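Local coordinates for protein esterase TesA (Pseudomonas aeruginosa, PDB 4JGG) that hydrolyses carboxylic esters such as Tween detergents and short-chain p-nitrophenyl esters, and shows low thioesterase activity towards palmitoyl-coenzyme A, at residues Asp29-Gln41 with Gln175-Leu189. Numbering follows the deposited sequence.
Sequences DSISAALGLDTSQ and QADGIHPALAAQPRL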
loop_
_atom_site.group_PDB
_atom_site.type_symbol
_atom_site.label_atom_id
_atom_site.label_comp_id
_atom_site.label_asym_id
_atom_site.label_seq_id
_atom_site.Cartn_x
_atom_site.Cartn_y
_atom_site.Cartn_z
ATOM N N ASP A 29 4.027 -1.224 -4.770
ATOM C CA ASP A 29 5.326 -1.092 -5.416
ATOM C C ASP A 29 6.312 -2.048 -4.767
ATOM O O ASP A 29 5.914 -3.083 -4.235
ATOM C CB ASP A 29 5.835 0.352 -5.326
ATOM C CG ASP A 29 5.761 0.924 -3.919
ATOM O OD1 ASP A 29 5.797 0.154 -2.937
ATOM O OD2 ASP A 29 5.658 2.164 -3.793
ATOM N N SER A 30 7.588 -1.676 -4.785
ATOM C CA SER A 30 8.664 -2.447 -4.148
ATOM C C SER A 30 8.375 -2.911 -2.708
ATOM O O SER A 30 8.804 -3.994 -2.293
ATOM C CB SER A 30 9.938 -1.598 -4.119
ATOM O OG SER A 30 9.753 -0.487 -3.249
ATOM N N ILE A 31 7.662 -2.098 -1.938
ATOM C CA ILE A 31 7.475 -2.434 -0.531
ATOM C C ILE A 31 6.620 -3.692 -0.408
ATOM O O ILE A 31 6.940 -4.598 0.365
ATOM C CB ILE A 31 6.862 -1.283 0.288
ATOM C CG1 ILE A 31 7.689 -0.011 0.127
ATOM C CG2 ILE A 31 6.798 -1.644 1.774
ATOM C CD1 ILE A 31 7.251 1.090 1.061
ATOM N N SER A 32 5.550 -3.761 -1.191
ATOM C CA SER A 32 4.643 -4.911 -1.111
ATOM C C SER A 32 5.084 -6.054 -2.034
ATOM O O SER A 32 4.659 -7.197 -1.865
ATOM C CB SER A 32 3.217 -4.479 -1.434
ATOM O OG SER A 32 2.734 -3.622 -0.417
ATOM N N ALA A 33 5.954 -5.747 -2.995
ATOM C CA ALA A 33 6.559 -6.776 -3.838
ATOM C C ALA A 33 7.731 -7.479 -3.144
ATOM O O ALA A 33 8.261 -8.470 -3.647
ATOM C CB ALA A 33 6.992 -6.194 -5.188
ATOM N N ALA A 34 8.124 -6.972 -1.977
ATOM C CA ALA A 34 9.155 -7.615 -1.158
ATOM C C ALA A 34 10.539 -7.496 -1.763
ATOM O O ALA A 34 11.318 -8.457 -1.760
ATOM C CB ALA A 34 8.812 -9.094 -0.912
ATOM N N LEU A 35 10.846 -6.317 -2.298
ATOM C CA LEU A 35 12.130 -6.111 -2.945
ATOM C C LEU A 35 13.243 -6.375 -1.948
ATOM O O LEU A 35 13.262 -5.810 -0.835
ATOM C CB LEU A 35 12.231 -4.695 -3.538
ATOM C CG LEU A 35 13.516 -4.237 -4.243
ATOM C CD1 LEU A 35 13.861 -5.110 -5.446
ATOM C CD2 LEU A 35 13.352 -2.798 -4.682
ATOM N N GLY A 36 14.158 -7.257 -2.340
ATOM C CA GLY A 36 15.359 -7.508 -1.564
ATOM C C GLY A 36 15.218 -8.632 -0.560
ATOM O O GLY A 36 16.041 -8.765 0.346
ATOM N N LEU A 37 14.173 -9.441 -0.707
ATOM C CA LEU A 37 13.960 -10.545 0.225
ATOM C C LEU A 37 13.112 -11.645 -0.385
ATOM O O LEU A 37 12.593 -11.501 -1.494
ATOM C CB LEU A 37 13.328 -10.047 1.533
ATOM C CG LEU A 37 11.931 -9.432 1.471
ATOM C CD1 LEU A 37 10.885 -10.413 1.970
ATOM C CD2 LEU A 37 11.884 -8.155 2.289
ATOM N N ASP A 38 12.997 -12.746 0.352
ATOM C CA ASP A 38 12.169 -13.876 -0.034
ATOM C C ASP A 38 10.726 -13.436 0.019
ATOM O O ASP A 38 10.202 -13.138 1.088
ATOM C CB ASP A 38 12.382 -15.037 0.940
ATOM C CG ASP A 38 11.700 -16.325 0.487
ATOM O OD1 ASP A 38 10.837 -16.268 -0.419
ATOM O OD2 ASP A 38 12.025 -17.396 1.047
ATOM N N THR A 39 10.083 -13.394 -1.139
ATOM C CA THR A 39 8.708 -12.924 -1.222
ATOM C C THR A 39 7.767 -13.751 -0.337
ATOM O O THR A 39 6.789 -13.224 0.203
ATOM C CB THR A 39 8.213 -12.881 -2.696
ATOM O OG1 THR A 39 8.011 -14.209 -3.185
ATOM C CG2 THR A 39 9.232 -12.170 -3.572
ATOM N N SER A 40 8.073 -15.036 -0.165
ATOM C CA SER A 40 7.248 -15.905 0.686
ATOM C C SER A 40 7.274 -15.452 2.151
ATOM O O SER A 40 6.437 -15.868 2.955
ATOM C CB SER A 40 7.690 -17.370 0.569
ATOM O OG SER A 40 9.017 -17.545 1.033
ATOM N N GLN A 41 8.234 -14.593 2.488
ATOM C CA GLN A 41 8.352 -14.040 3.835
ATOM C C GLN A 41 7.896 -12.586 3.870
ATOM O O GLN A 41 7.927 -11.937 4.917
ATOM C CB GLN A 41 9.798 -14.134 4.333
ATOM C CG GLN A 41 10.294 -15.564 4.566
ATOM C CD GLN A 41 9.640 -16.238 5.771
ATOM O OE1 GLN A 41 9.243 -15.577 6.732
ATOM N NE2 GLN A 41 9.530 -17.564 5.721
ATOM N N GLN A 175 16.414 -1.777 5.070
ATOM C CA GLN A 175 17.637 -2.145 4.378
ATOM C C GLN A 175 18.502 -0.884 4.316
ATOM O O GLN A 175 18.033 0.207 4.629
ATOM C CB GLN A 175 17.350 -2.695 2.977
ATOM C CG GLN A 175 16.404 -3.903 2.984
ATOM C CD GLN A 175 16.022 -4.369 1.592
ATOM O OE1 GLN A 175 16.811 -4.257 0.656
ATOM N NE2 GLN A 175 14.804 -4.880 1.446
ATOM N N ALA A 176 19.756 -1.047 3.914
ATOM C CA ALA A 176 20.750 0.034 3.939
ATOM C C ALA A 176 20.358 1.325 3.196
ATOM O O ALA A 176 20.798 2.416 3.573
ATOM C CB ALA A 176 22.091 -0.486 3.429
ATOM N N ASP A 177 19.551 1.204 2.144
ATOM C CA ASP A 177 19.148 2.372 1.344
ATOM C C ASP A 177 18.067 3.182 2.067
ATOM O O ASP A 177 17.648 4.252 1.615
ATOM C CB ASP A 177 18.696 1.951 -0.077
ATOM C CG ASP A 177 17.412 1.138 -0.075
ATOM O OD1 ASP A 177 16.673 1.180 0.922
ATOM O OD2 ASP A 177 17.117 0.470 -1.093
ATOM N N GLY A 178 17.627 2.665 3.210
ATOM C CA GLY A 178 16.707 3.387 4.067
ATOM C C GLY A 178 15.328 3.631 3.489
ATOM O O GLY A 178 14.586 4.474 3.998
ATOM N N ILE A 179 14.972 2.889 2.441
ATOM C CA ILE A 179 13.659 3.027 1.825
ATOM C C ILE A 179 12.910 1.693 1.834
ATOM O O ILE A 179 11.719 1.654 2.130
ATOM C CB ILE A 179 13.766 3.544 0.375
ATOM C CG1 ILE A 179 14.235 5.009 0.355
ATOM C CG2 ILE A 179 12.450 3.340 -0.391
ATOM C CD1 ILE A 179 13.369 5.984 1.174
ATOM N N HIS A 180 13.626 0.610 1.532
ATOM C CA HIS A 180 13.008 -0.700 1.339
ATOM C C HIS A 180 13.146 -1.527 2.604
ATOM O O HIS A 180 14.260 -1.902 2.972
ATOM C CB HIS A 180 13.652 -1.437 0.164
ATOM C CG HIS A 180 13.593 -0.687 -1.125
ATOM N ND1 HIS A 180 14.692 -0.055 -1.677
ATOM C CD2 HIS A 180 12.559 -0.435 -1.972
ATOM C CE1 HIS A 180 14.340 0.539 -2.798
ATOM N NE2 HIS A 180 13.056 0.322 -3.004
ATOM N N PRO A 181 12.022 -1.808 3.276
ATOM C CA PRO A 181 12.104 -2.556 4.532
ATOM C C PRO A 181 12.841 -3.883 4.382
ATOM O O PRO A 181 12.734 -4.558 3.357
ATOM C CB PRO A 181 10.633 -2.772 4.896
ATOM C CG PRO A 181 9.962 -1.547 4.365
ATOM C CD PRO A 181 10.645 -1.356 3.011
ATOM N N ALA A 182 13.598 -4.245 5.413
ATOM C CA ALA A 182 14.306 -5.513 5.430
ATOM C C ALA A 182 13.349 -6.629 5.851
ATOM O O ALA A 182 12.189 -6.383 6.146
ATOM C CB ALA A 182 15.484 -5.435 6.379
ATOM N N LEU A 183 13.861 -7.850 5.889
ATOM C CA LEU A 183 13.089 -9.023 6.298
ATOM C C LEU A 183 12.471 -8.856 7.691
ATOM O O LEU A 183 11.306 -9.191 7.911
ATOM C CB LEU A 183 14.000 -10.255 6.264
ATOM C CG LEU A 183 13.389 -11.620 6.568
ATOM C CD1 LEU A 183 12.288 -11.910 5.566
ATOM C CD2 LEU A 183 14.465 -12.693 6.521
ATOM N N ALA A 184 13.244 -8.313 8.624
ATOM C CA ALA A 184 12.809 -8.206 10.015
ATOM C C ALA A 184 11.571 -7.327 10.187
ATOM O O ALA A 184 10.880 -7.401 11.207
ATOM C CB ALA A 184 13.942 -7.692 10.879
ATOM N N ALA A 185 11.286 -6.508 9.181
ATOM C CA ALA A 185 10.185 -5.554 9.256
ATOM C C ALA A 185 8.851 -6.139 8.811
ATOM O O ALA A 185 7.794 -5.558 9.073
ATOM C CB ALA A 185 10.505 -4.324 8.419
ATOM N N GLN A 186 8.895 -7.275 8.125
ATOM C CA GLN A 186 7.693 -7.794 7.455
ATOM C C GLN A 186 6.525 -8.076 8.404
ATOM O O GLN A 186 5.375 -7.721 8.102
ATOM C CB GLN A 186 8.019 -9.008 6.571
ATOM C CG GLN A 186 9.092 -8.759 5.502
ATOM C CD GLN A 186 8.766 -7.589 4.586
ATOM O OE1 GLN A 186 7.731 -7.571 3.926
ATOM N NE2 GLN A 186 9.653 -6.607 4.547
ATOM N N PRO A 187 6.808 -8.712 9.560
ATOM C CA PRO A 187 5.763 -8.855 10.576
ATOM C C PRO A 187 5.131 -7.526 10.954
ATOM O O PRO A 187 3.907 -7.444 11.009
ATOM C CB PRO A 187 6.522 -9.454 11.759
ATOM C CG PRO A 187 7.552 -10.294 11.130
ATOM C CD PRO A 187 7.992 -9.530 9.890
ATOM N N ARG A 188 5.954 -6.498 11.185
ATOM C CA ARG A 188 5.446 -5.194 11.601
ATOM C C ARG A 188 4.586 -4.537 10.524
ATOM O O ARG A 188 3.534 -3.981 10.823
ATOM C CB ARG A 188 6.582 -4.246 11.994
ATOM C CG ARG A 188 6.071 -2.894 12.478
ATOM C CD ARG A 188 5.390 -3.034 13.830
ATOM N NE ARG A 188 4.536 -1.902 14.183
ATOM C CZ ARG A 188 4.900 -0.917 14.998
ATOM N NH1 ARG A 188 6.110 -0.905 15.529
ATOM N NH2 ARG A 188 4.055 0.065 15.268
ATOM N N LEU A 189 5.049 -4.574 9.278
ATOM C CA LEU A 189 4.192 -4.165 8.158
ATOM C C LEU A 189 2.814 -4.824 8.266
ATOM O O LEU A 189 1.795 -4.143 8.184
ATOM C CB LEU A 189 4.861 -4.467 6.808
ATOM C CG LEU A 189 6.136 -3.650 6.561
ATOM C CD1 LEU A 189 6.801 -3.992 5.209
ATOM C CD2 LEU A 189 5.821 -2.154 6.643
HETATM O O HOH W 1 9.023 -4.601 2.248
HETATM O O HOH W 2 6.874 -7.259 1.325
HETATM O O HOH W 3 11.282 -4.585 0.811
#
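Ser30 meets the imidazole of His180 edge-on: its OG lies in the ring plane, 3.1 Å from CD2 of His180 and 3.4 Å from NE2 of His180. On one face of the same ring Leu35 CD2 forms a CH-pi contact, 3.8 Å from the centroid; Ile179 CG2 covers the opposite face. At the far edge Asp177 OD2 accepts from His180 ND1 over 2.5 Å, while Asp177 OD1 takes the backbone N-H groups of Ile179 and His180, so the carboxylate holds both the ring and the turn that carries it. This is consistent with the Ser-His-Asp catalytic triad of the GDSL (SGNH) hydrolases: the nucleophile follows strand 23-28, and the other two residues come from the loop leading into helix 186-197. The buried apolar part lies beside it, Ile31 CG2 resting on Pro181 CD (4.1 Å) and Leu189 CD1. Gln175, extended beyond CG, brings NE2 to Leu35 O (2.9 Å), in the carbonyl plane, and also to Pro181 O, above that carbonyl's plane. Water enters this layer too: one molecule bridges Leu35 O and Pro181 O, and two others each donate to Ile31 O, one accepting from Gln186 NE2, the other donating to Gln186 OE1. Leu37 CD2 packs 3.5 Å from Gln186 NE2, whose amide is tied to Ala182 O. Leu183 and Gln41 form one exposed margin, Gln41 CB touching Leu183 CD1 and Gln41 O lying 3.4 Å from Gln186 CB; Leu35, over the histidine, is exposed at the other.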